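Local coordinates for ribosomal protein L11 methyltransferase (Lactobacillus delbrueckii subsp. bulgaricus ATCC BAA-365, PDB 3GRZ) that probably methylates lysine side chains of ribosomal protein L11 with S-adenosyl-L-methionine as methyl donor, the present chain being its C-terminal, cofactor-binding methyltransferase part, at residues I6-H11 against Q45-A50; E29-D34 against A78-A83; L52-A57 against L128-I133. One frame throughout, in Å; residues are numbered along the deposited sequence.

Contact 1 (I6-H11 against Q45-A50)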
loop_
_atom_site.group_PDB
_atom_site.type_symbol
_atom_site.label_atom_id
_atom_site.label_comp_id
_atom_site.label_asym_id
_atom_site.label_seq_id
_atom_site.Cartn_x
_atom_site.Cartn_y
_atom_site.Cartn_z
ATOM N N ILE B 6 1.582 0.438 16.719
ATOM C CA ILE B 6 1.659 -0.440 15.561
ATOM C C ILE B 6 1.689 0.472 14.341
ATOM O O ILE B 6 0.661 1.018 13.946
ATOM C CB ILE B 6 0.441 -1.413 15.484
ATOM C CG1 ILE B 6 0.218 -2.155 16.810
ATOM C CG2 ILE B 6 0.576 -2.391 14.304
ATOM C CD1 ILE B 6 1.383 -3.013 17.283
ATOM N N ASN B 7 2.876 0.677 13.776
ATOM C CA ASN B 7 3.000 1.415 12.515
ATOM C C ASN B 7 2.500 0.567 11.342
ATOM O O ASN B 7 3.019 -0.516 11.098
ATOM C CB ASN B 7 4.450 1.824 12.275
ATOM C CG ASN B 7 4.863 3.005 13.105
ATOM O OD1 ASN B 7 4.210 4.052 13.097
ATOM N ND2 ASN B 7 5.965 2.858 13.817
ATOM N N LEU B 8 1.482 1.044 10.641
ATOM C CA LEU B 8 0.969 0.309 9.486
ATOM C C LEU B 8 1.578 0.841 8.190
ATOM O O LEU B 8 2.021 0.070 7.338
ATOM C CB LEU B 8 -0.559 0.374 9.427
ATOM C CG LEU B 8 -1.339 -0.451 10.457
ATOM C CD1 LEU B 8 -2.811 -0.214 10.271
ATOM C CD2 LEU B 8 -1.032 -1.933 10.360
ATOM N N SER B 9 1.599 2.165 8.065
ATOM C CA SER B 9 2.125 2.843 6.887
ATOM C C SER B 9 2.589 4.242 7.258
ATOM O O SER B 9 2.526 4.633 8.429
ATOM C CB SER B 9 1.057 2.900 5.787
ATOM O OG SER B 9 0.024 3.821 6.089
ATOM N N ARG B 10 3.046 4.982 6.250
ATOM C CA ARG B 10 3.345 6.401 6.348
ATOM C C ARG B 10 2.175 7.229 6.902
ATOM O O ARG B 10 2.379 8.234 7.599
ATOM C CB ARG B 10 3.773 6.918 4.956
ATOM C CG ARG B 10 3.849 8.442 4.766
ATOM C CD ARG B 10 4.890 9.098 5.662
ATOM N NE ARG B 10 4.944 10.560 5.559
ATOM C CZ ARG B 10 4.064 11.396 6.113
ATOM N NH1 ARG B 10 3.039 10.939 6.825
ATOM N NH2 ARG B 10 4.211 12.703 5.958
ATOM N N HIS B 11 0.957 6.807 6.592
ATOM C CA HIS B 11 -0.206 7.598 6.952
ATOM C C HIS B 11 -1.105 6.965 8.010
ATOM O O HIS B 11 -2.148 7.522 8.322
ATOM C CB HIS B 11 -1.009 7.943 5.696
ATOM C CG HIS B 11 -0.279 8.844 4.751
ATOM N ND1 HIS B 11 0.297 8.387 3.585
ATOM C CD2 HIS B 11 -0.011 10.171 4.812
ATOM C CE1 HIS B 11 0.875 9.398 2.960
ATOM N NE2 HIS B 11 0.704 10.490 3.683
ATOM N N GLN B 45 -0.687 -8.274 10.484
ATOM C CA GLN B 45 -0.416 -8.545 9.073
ATOM C C GLN B 45 -1.667 -8.357 8.201
ATOM O O GLN B 45 -1.610 -7.681 7.175
ATOM C CB GLN B 45 0.206 -9.943 8.861
ATOM C CG GLN B 45 1.734 -9.934 8.619
ATOM C CD GLN B 45 2.431 -11.319 8.734
ATOM O OE1 GLN B 45 1.851 -12.311 9.210
ATOM N NE2 GLN B 45 3.699 -11.371 8.301
ATOM N N THR B 46 -2.793 -8.923 8.616
ATOM C CA THR B 46 -3.988 -8.888 7.776
ATOM C C THR B 46 -4.607 -7.500 7.764
ATOM O O THR B 46 -5.123 -7.059 6.733
ATOM C CB THR B 46 -5.036 -9.948 8.182
ATOM O OG1 THR B 46 -5.486 -9.684 9.511
ATOM C CG2 THR B 46 -4.435 -11.358 8.109
ATOM N N THR B 47 -4.517 -6.805 8.905
ATOM C CA THR B 47 -4.942 -5.417 8.996
ATOM C C THR B 47 -4.140 -4.560 8.012
ATOM O O THR B 47 -4.723 -3.787 7.276
ATOM C CB THR B 47 -4.837 -4.883 10.460
ATOM O OG1 THR B 47 -5.786 -5.581 11.263
ATOM C CG2 THR B 47 -5.136 -3.399 10.554
ATOM N N GLN B 48 -2.814 -4.718 7.993
ATOM C CA GLN B 48 -1.966 -3.948 7.088
ATOM C C GLN B 48 -2.301 -4.210 5.603
ATOM O O GLN B 48 -2.330 -3.278 4.815
ATOM C CB GLN B 48 -0.486 -4.238 7.345
ATOM C CG GLN B 48 0.459 -3.392 6.478
ATOM C CD GLN B 48 1.916 -3.730 6.690
ATOM O OE1 GLN B 48 2.379 -4.814 6.317
ATOM N NE2 GLN B 48 2.653 -2.804 7.305
ATOM N N LEU B 49 -2.553 -5.468 5.233
ATOM C CA LEU B 49 -2.877 -5.799 3.832
ATOM C C LEU B 49 -4.154 -5.096 3.406
ATOM O O LEU B 49 -4.198 -4.439 2.351
ATOM C CB LEU B 49 -2.965 -7.322 3.611
ATOM C CG LEU B 49 -1.675 -8.116 3.913
ATOM C CD1 LEU B 49 -1.797 -9.581 3.529
ATOM C CD2 LEU B 49 -0.454 -7.472 3.253
ATOM N N ALA B 50 -5.181 -5.199 4.248
ATOM C CA ALA B 50 -6.459 -4.516 4.000
ATOM C C ALA B 50 -6.269 -2.996 3.895
ATOM O O ALA B 50 -6.761 -2.375 2.951
ATOM C CB ALA B 50 -7.481 -4.875 5.081
#
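Gln48 reaches from its helix to the backbone of Leu8, so that a side-chain amide, and not a main-chain group, makes the hydrogen bond between helix and strand. Its NE2 lies 2.9 Å from Leu8 O, in the carbonyl plane and on a lone pair, with a C=O...N angle of 134°; the oxygen sits somewhat tilted out of the Gln48 amide plane. The reach depends on a fully extended chain: CG is anti to the backbone N (chi1 -177°), and the chain stays straight beyond it. The other end of the same amide is also occupied, since Gln48 OE1 accepts from Arg56 NE of the second subunit. With an alanine here, Leu8 O would probably lose this donor and Arg56 of the second subunit its acceptor.

Beside the polar link, the Leu8 and Gln48 side chains pass in opposite senses, and Leu8 CD2 rests 3.8 Å from Gln48 CB. The second Leu8 methyl, CD1, lies 4.0 Å from Thr47 CG2, the two side chains meeting at about a right angle. Thr47 thus gives its methyl to the strand while OG1 bonds to Asn43 O; this threonine is a predicted S-adenosyl-L-methionine-binding residue.

The axes of strand 6-9 and of the helical segment 45-50 run roughly parallel, 28° apart, with a closest approach of 8.7 Å. Within this chain, strand 6-9 is an outer strand of the small three-stranded sheet, paired antiparallel with 12-16, and Leu8 also packs on Ile14 of that neighbouring strand and on Met51, one turn further along helix 44-57.

Contact 2 (E29-D34 against A78-A83)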
loop_
_atom_site.group_PDB
_atom_site.type_symbol
_atom_site.label_atom_id
_atom_site.label_comp_id
_atom_site.label_asym_id
_atom_site.label_seq_id
_atom_site.Cartn_x
_atom_site.Cartn_y
_atom_site.Cartn_z
ATOM N N GLU B 29 -1.905 9.548 10.513
ATOM C CA GLU B 29 -3.137 9.344 11.268
ATOM C C GLU B 29 -2.938 8.330 12.404
ATOM O O GLU B 29 -2.383 7.240 12.206
ATOM C CB GLU B 29 -4.249 8.882 10.324
ATOM C CG GLU B 29 -5.637 9.007 10.888
ATOM C CD GLU B 29 -6.166 10.439 10.888
ATOM O OE1 GLU B 29 -6.633 10.887 11.958
ATOM O OE2 GLU B 29 -6.119 11.109 9.827
ATOM N N ILE B 30 -3.377 8.705 13.603
ATOM C CA ILE B 30 -3.272 7.816 14.757
ATOM C C ILE B 30 -4.653 7.272 15.080
ATOM O O ILE B 30 -5.594 8.036 15.333
ATOM C CB ILE B 30 -2.659 8.533 15.986
ATOM C CG1 ILE B 30 -1.274 9.129 15.656
ATOM C CG2 ILE B 30 -2.583 7.601 17.191
ATOM C CD1 ILE B 30 -0.259 8.169 14.999
ATOM N N ILE B 31 -4.791 5.952 15.027
ATOM C CA ILE B 31 -6.063 5.339 15.365
ATOM C C ILE B 31 -5.965 4.708 16.753
ATOM O O ILE B 31 -5.185 3.774 16.972
ATOM C CB ILE B 31 -6.529 4.328 14.299
ATOM C CG1 ILE B 31 -6.787 5.058 12.976
ATOM C CG2 ILE B 31 -7.786 3.586 14.766
ATOM C CD1 ILE B 31 -7.229 4.144 11.853
ATOM N N ARG B 32 -6.737 5.270 17.682
ATOM C CA ARG B 32 -6.810 4.746 19.038
ATOM C C ARG B 32 -7.824 3.609 19.143
ATOM O O ARG B 32 -8.956 3.712 18.660
ATOM C CB ARG B 32 -7.104 5.870 20.032
ATOM C CG ARG B 32 -6.018 6.933 20.018
ATOM C CD ARG B 32 -6.174 7.981 21.109
ATOM N NE ARG B 32 -4.953 8.777 21.207
ATOM C CZ ARG B 32 -3.924 8.477 21.995
ATOM N NH1 ARG B 32 -2.848 9.254 22.008
ATOM N NH2 ARG B 32 -3.970 7.406 22.781
ATOM N N LEU B 33 -7.392 2.506 19.751
ATOM C CA LEU B 33 -8.248 1.350 19.981
ATOM C C LEU B 33 -8.159 0.933 21.448
ATOM O O LEU B 33 -7.099 1.036 22.063
ATOM C CB LEU B 33 -7.832 0.168 19.098
ATOM C CG LEU B 33 -7.930 0.200 17.565
ATOM C CD1 LEU B 33 -7.548 -1.157 17.005
ATOM C CD2 LEU B 33 -9.321 0.591 17.072
ATOM N N ASP B 34 -9.273 0.455 21.994
ATOM C CA ASP B 34 -9.339 0.011 23.386
ATOM C C ASP B 34 -9.168 -1.513 23.426
ATOM O O ASP B 34 -10.040 -2.247 22.959
ATOM C CB ASP B 34 -10.665 0.468 24.025
ATOM C CG ASP B 34 -10.782 0.115 25.527
ATOM O OD1 ASP B 34 -9.965 -0.665 26.075
ATOM O OD2 ASP B 34 -11.721 0.634 26.162
ATOM N N ALA B 78 -11.063 3.886 6.969
ATOM C CA ALA B 78 -11.747 4.328 5.759
ATOM C C ALA B 78 -12.339 5.720 5.945
ATOM O O ALA B 78 -12.209 6.564 5.056
ATOM C CB ALA B 78 -12.835 3.324 5.352
ATOM N N HIS B 79 -12.961 5.963 7.109
ATOM C CA HIS B 79 -13.569 7.272 7.415
ATOM C C HIS B 79 -12.504 8.365 7.400
ATOM O O HIS B 79 -12.690 9.422 6.790
ATOM C CB HIS B 79 -14.305 7.237 8.768
ATOM C CG HIS B 79 -15.033 8.500 9.100
ATOM N ND1 HIS B 79 -14.411 9.599 9.657
ATOM C CD2 HIS B 79 -16.338 8.836 8.964
ATOM C CE1 HIS B 79 -15.296 10.561 9.836
ATOM N NE2 HIS B 79 -16.473 10.124 9.427
ATOM N N LYS B 80 -11.388 8.100 8.070
ATOM C CA LYS B 80 -10.288 9.069 8.159
ATOM C C LYS B 80 -9.639 9.342 6.793
ATOM O O LYS B 80 -9.206 10.465 6.515
ATOM C CB LYS B 80 -9.246 8.584 9.157
ATOM C CG LYS B 80 -9.683 8.785 10.602
ATOM C CD LYS B 80 -8.937 7.855 11.527
ATOM C CE LYS B 80 -9.120 8.238 12.986
ATOM N NZ LYS B 80 -8.720 9.642 13.275
ATOM N N LEU B 81 -9.622 8.317 5.938
ATOM C CA LEU B 81 -9.080 8.432 4.579
ATOM C C LEU B 81 -10.029 9.095 3.587
ATOM O O LEU B 81 -9.724 9.175 2.399
ATOM C CB LEU B 81 -8.616 7.069 4.055
ATOM C CG LEU B 81 -7.347 6.537 4.732
ATOM C CD1 LEU B 81 -7.059 5.116 4.301
ATOM C CD2 LEU B 81 -6.139 7.426 4.479
ATOM N N GLY B 82 -11.182 9.553 4.071
ATOM C CA GLY B 82 -12.064 10.399 3.287
ATOM C C GLY B 82 -13.224 9.691 2.623
ATOM O O GLY B 82 -13.692 10.150 1.589
ATOM N N ALA B 83 -13.704 8.586 3.201
ATOM C CA ALA B 83 -14.868 7.897 2.635
ATOM C C ALA B 83 -16.086 8.814 2.557
ATOM O O ALA B 83 -16.252 9.697 3.411
ATOM C CB ALA B 83 -15.206 6.669 3.427
HETATM O O HOH W 1 -7.852 9.615 15.847
#
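Lys80, in the last turn of helix 73-80, lays its whole side chain against Glu29 and Ile31 of strand 29-33. At its base, CB stands 4.0 Å from Glu29 CD, and CG comes 3.9 Å from Glu29 OE1, so the first methylenes already touch the carboxylate where the two side chains cross at a slant. CD touches two neighbours on the strand, Glu29 CG at 3.6 Å and Ile31 CG1 at 3.8 Å from Lys80 CD. Lys80 CE is shared, almost equally close to Glu29 OE1 and to Ile31 CG1 (3.9 Å). Lys80 then bends at its last torsion (chi4 -56°), turning back to Glu29, and Lys80 NZ forms a salt bridge with Glu29 OE1 at 2.8 Å. The ammonium meets that oxygen from above the carboxylate plane, about 46° out of it. Glu29 is itself bent at chi2 (76°), which brings its carboxylate over the lysine chain.

NZ has a second mate in a water 2.7 Å away, and that water donates to Ile30 O, 2.8 Å from it, linking the ammonium to the strand backbone. Just beyond Lys80 the helix closes in a Schellman motif with Gly82 at positive phi, and Leu81 O accepts from Arg10 NE of the second subunit. Ile31 also packs on Ile73, Ile76 and Ala77, earlier in the same helix.

Chemically the contact is amphipathic: apolar methylenes cover Ile31 while a carboxylate and a water, in turn held by a backbone carbonyl, share the ammonium. The nearby carboxylate would be expected to stabilise the charged form of the lysine.

Contact 3 (L52-A57 against L128-I133)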
loop_
_atom_site.group_PDB
_atom_site.type_symbol
_atom_site.label_atom_id
_atom_site.label_comp_id
_atom_site.label_asym_id
_atom_site.label_seq_id
_atom_site.Cartn_x
_atom_site.Cartn_y
_atom_site.Cartn_z
ATOM N N LEU B 52 -3.525 -1.266 3.062
ATOM C CA LEU B 52 -2.817 -0.933 1.812
ATOM C C LEU B 52 -3.775 -0.930 0.626
ATOM O O LEU B 52 -3.673 -0.077 -0.254
ATOM C CB LEU B 52 -1.653 -1.893 1.552
ATOM C CG LEU B 52 -0.465 -1.810 2.514
ATOM C CD1 LEU B 52 0.589 -2.895 2.212
ATOM C CD2 LEU B 52 0.157 -0.414 2.513
ATOM N N GLY B 53 -4.708 -1.877 0.619
ATOM C CA GLY B 53 -5.772 -1.900 -0.386
ATOM C C GLY B 53 -6.675 -0.678 -0.330
ATOM O O GLY B 53 -7.094 -0.166 -1.377
ATOM N N ILE B 54 -7.004 -0.225 0.885
ATOM C CA ILE B 54 -7.861 0.954 1.060
ATOM C C ILE B 54 -7.111 2.208 0.616
ATOM O O ILE B 54 -7.665 3.060 -0.089
ATOM C CB ILE B 54 -8.375 1.112 2.516
ATOM C CG1 ILE B 54 -9.225 -0.085 2.927
ATOM C CG2 ILE B 54 -9.205 2.403 2.678
ATOM C CD1 ILE B 54 -9.548 -0.122 4.434
ATOM N N GLU B 55 -5.839 2.292 0.993
ATOM C CA GLU B 55 -4.975 3.405 0.594
ATOM C C GLU B 55 -4.873 3.494 -0.940
ATOM O O GLU B 55 -4.895 4.584 -1.505
ATOM C CB GLU B 55 -3.585 3.245 1.242
ATOM C CG GLU B 55 -2.484 4.186 0.732
ATOM C CD GLU B 55 -2.604 5.608 1.264
ATOM O OE1 GLU B 55 -3.307 5.819 2.275
ATOM O OE2 GLU B 55 -1.991 6.525 0.669
ATOM N N ARG B 56 -4.808 2.336 -1.594
ATOM C CA ARG B 56 -4.742 2.262 -3.042
ATOM C C ARG B 56 -6.062 2.691 -3.666
ATOM O O ARG B 56 -6.070 3.466 -4.627
ATOM C CB ARG B 56 -4.354 0.845 -3.470
ATOM C CG ARG B 56 -4.383 0.569 -4.961
ATOM C CD ARG B 56 -4.126 -0.913 -5.212
ATOM N NE ARG B 56 -4.321 -1.294 -6.602
ATOM C CZ ARG B 56 -5.497 -1.613 -7.139
ATOM N NH1 ARG B 56 -5.580 -1.939 -8.423
ATOM N NH2 ARG B 56 -6.592 -1.588 -6.404
ATOM N N ALA B 57 -7.172 2.194 -3.113
ATOM C CA ALA B 57 -8.496 2.415 -3.705
ATOM C C ALA B 57 -9.046 3.826 -3.495
ATOM O O ALA B 57 -9.786 4.320 -4.335
ATOM C CB ALA B 57 -9.509 1.370 -3.196
ATOM N N LEU B 128 -17.062 0.508 -2.459
ATOM C CA LEU B 128 -15.972 -0.255 -1.869
ATOM C C LEU B 128 -16.488 -1.185 -0.768
ATOM O O LEU B 128 -17.093 -0.741 0.207
ATOM C CB LEU B 128 -14.879 0.688 -1.355
ATOM C CG LEU B 128 -13.608 0.047 -0.794
ATOM C CD1 LEU B 128 -12.775 -0.511 -1.931
ATOM C CD2 LEU B 128 -12.806 1.074 -0.005
ATOM N N ILE B 129 -16.285 -2.483 -0.949
ATOM C CA ILE B 129 -16.640 -3.446 0.077
ATOM C C ILE B 129 -15.336 -4.031 0.625
ATOM O O ILE B 129 -14.499 -4.496 -0.139
ATOM C CB ILE B 129 -17.604 -4.546 -0.459
ATOM C CG1 ILE B 129 -18.927 -3.903 -0.910
ATOM C CG2 ILE B 129 -17.835 -5.623 0.612
ATOM C CD1 ILE B 129 -19.949 -4.864 -1.510
ATOM N N VAL B 130 -15.150 -3.954 1.944
ATOM C CA VAL B 130 -13.911 -4.393 2.585
ATOM C C VAL B 130 -14.263 -5.497 3.570
ATOM O O VAL B 130 -15.266 -5.391 4.289
ATOM C CB VAL B 130 -13.189 -3.225 3.344
ATOM C CG1 VAL B 130 -11.875 -3.692 3.920
ATOM C CG2 VAL B 130 -12.949 -2.032 2.430
ATOM N N ALA B 131 -13.457 -6.561 3.599
ATOM C CA ALA B 131 -13.709 -7.689 4.503
ATOM C C ALA B 131 -12.413 -8.378 4.897
ATOM O O ALA B 131 -11.769 -9.001 4.059
ATOM C CB ALA B 131 -14.665 -8.693 3.852
ATOM N N ASN B 132 -12.024 -8.228 6.165
ATOM C CA ASN B 132 -10.909 -8.969 6.735
ATOM C C ASN B 132 -11.478 -10.059 7.616
ATOM O O ASN B 132 -11.605 -9.902 8.831
ATOM C CB ASN B 132 -9.965 -8.052 7.536
ATOM C CG ASN B 132 -8.751 -8.785 8.081
ATOM O OD1 ASN B 132 -8.458 -9.912 7.692
ATOM N ND2 ASN B 132 -8.044 -8.147 8.991
ATOM N N ILE B 133 -11.848 -11.162 6.982
ATOM C CA ILE B 133 -12.460 -12.287 7.669
ATOM C C ILE B 133 -11.912 -13.573 7.037
ATOM O O ILE B 133 -11.322 -13.546 5.945
ATOM C CB ILE B 133 -14.028 -12.231 7.619
ATOM C CG1 ILE B 133 -14.529 -12.117 6.182
ATOM C CG2 ILE B 133 -14.587 -11.056 8.460
ATOM C CD1 ILE B 133 -16.032 -11.797 6.033
#
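Helical segment 52-57 and strand segment 128-132 run in opposite senses: Ile54 lies over Val130 and Ala57 over Leu128, with CA atoms 8.2 Å and 8.1 Å apart, so one helical turn matches two strand residues. This is helix-on-sheet packing in the Rossmann-like fold of class I methyltransferases, whose seven-stranded sheet has the order 3-2-1-4-5-7-6 and holds strand 126-132 near its middle. The strand bonds through its backbone to 63-67 on one side and to 153-161 on the other.

Side chains alternate along it. Leu128 and Val130 point at the helix, whereas Ile129 and Ala131 face helix 135-145 on the other face of the sheet. No polar group bridges the two segments, and the contact is apolar and buried. Ala57, small and directed at the strand, receives Leu128: its CB lies 4.0 Å from Leu128 CD1. That methyl is carried to the helix by a leucine whose CG is anti to the backbone N (chi1 -176°).

Ile54 starts off to the flank of the strand, yet its outer atoms swing over Val130, and it also packs on Ile156 of the adjoining strand and on Leu81. At the end of the strand, Asn132, a predicted S-adenosyl-L-methionine-binding residue, hydrogen-bonds through ND2 to Thr46 OG1 near the start of the same helix. On the outer side of the helix, Glu55 OE2 takes a bond from His11 ND1 of the second subunit. Both valine methyls meet one branch of the isoleucine: Ile54 CG1 sits 4.2 Å from Val130 CG2, and Ile54 CD1 4.3 Å from Val130 CG1.

From the N terminus, residues 6-11 meet 45-50 to close contact 1, a loop containing strands 12-16 and 29-33. Within that loop contact 2 opens at 29-34 and closes only at 78-83, so the two cross. Contact 3 starts at 52-57, just after contact 1 has closed, and ends at 128-133; it is in series with contact 1 but crosses contact 2. Helix 44-57 serves contacts 1 and 3, joining the small N-terminal sheet to the large methyltransferase sheet, while contact 2 ties the small sheet to helix 73-80. Leu81 meeting Ile54 connects contacts 2 and 3, and His11 pairing with Glu29 connects 1 and 2. All three touch the second subunit.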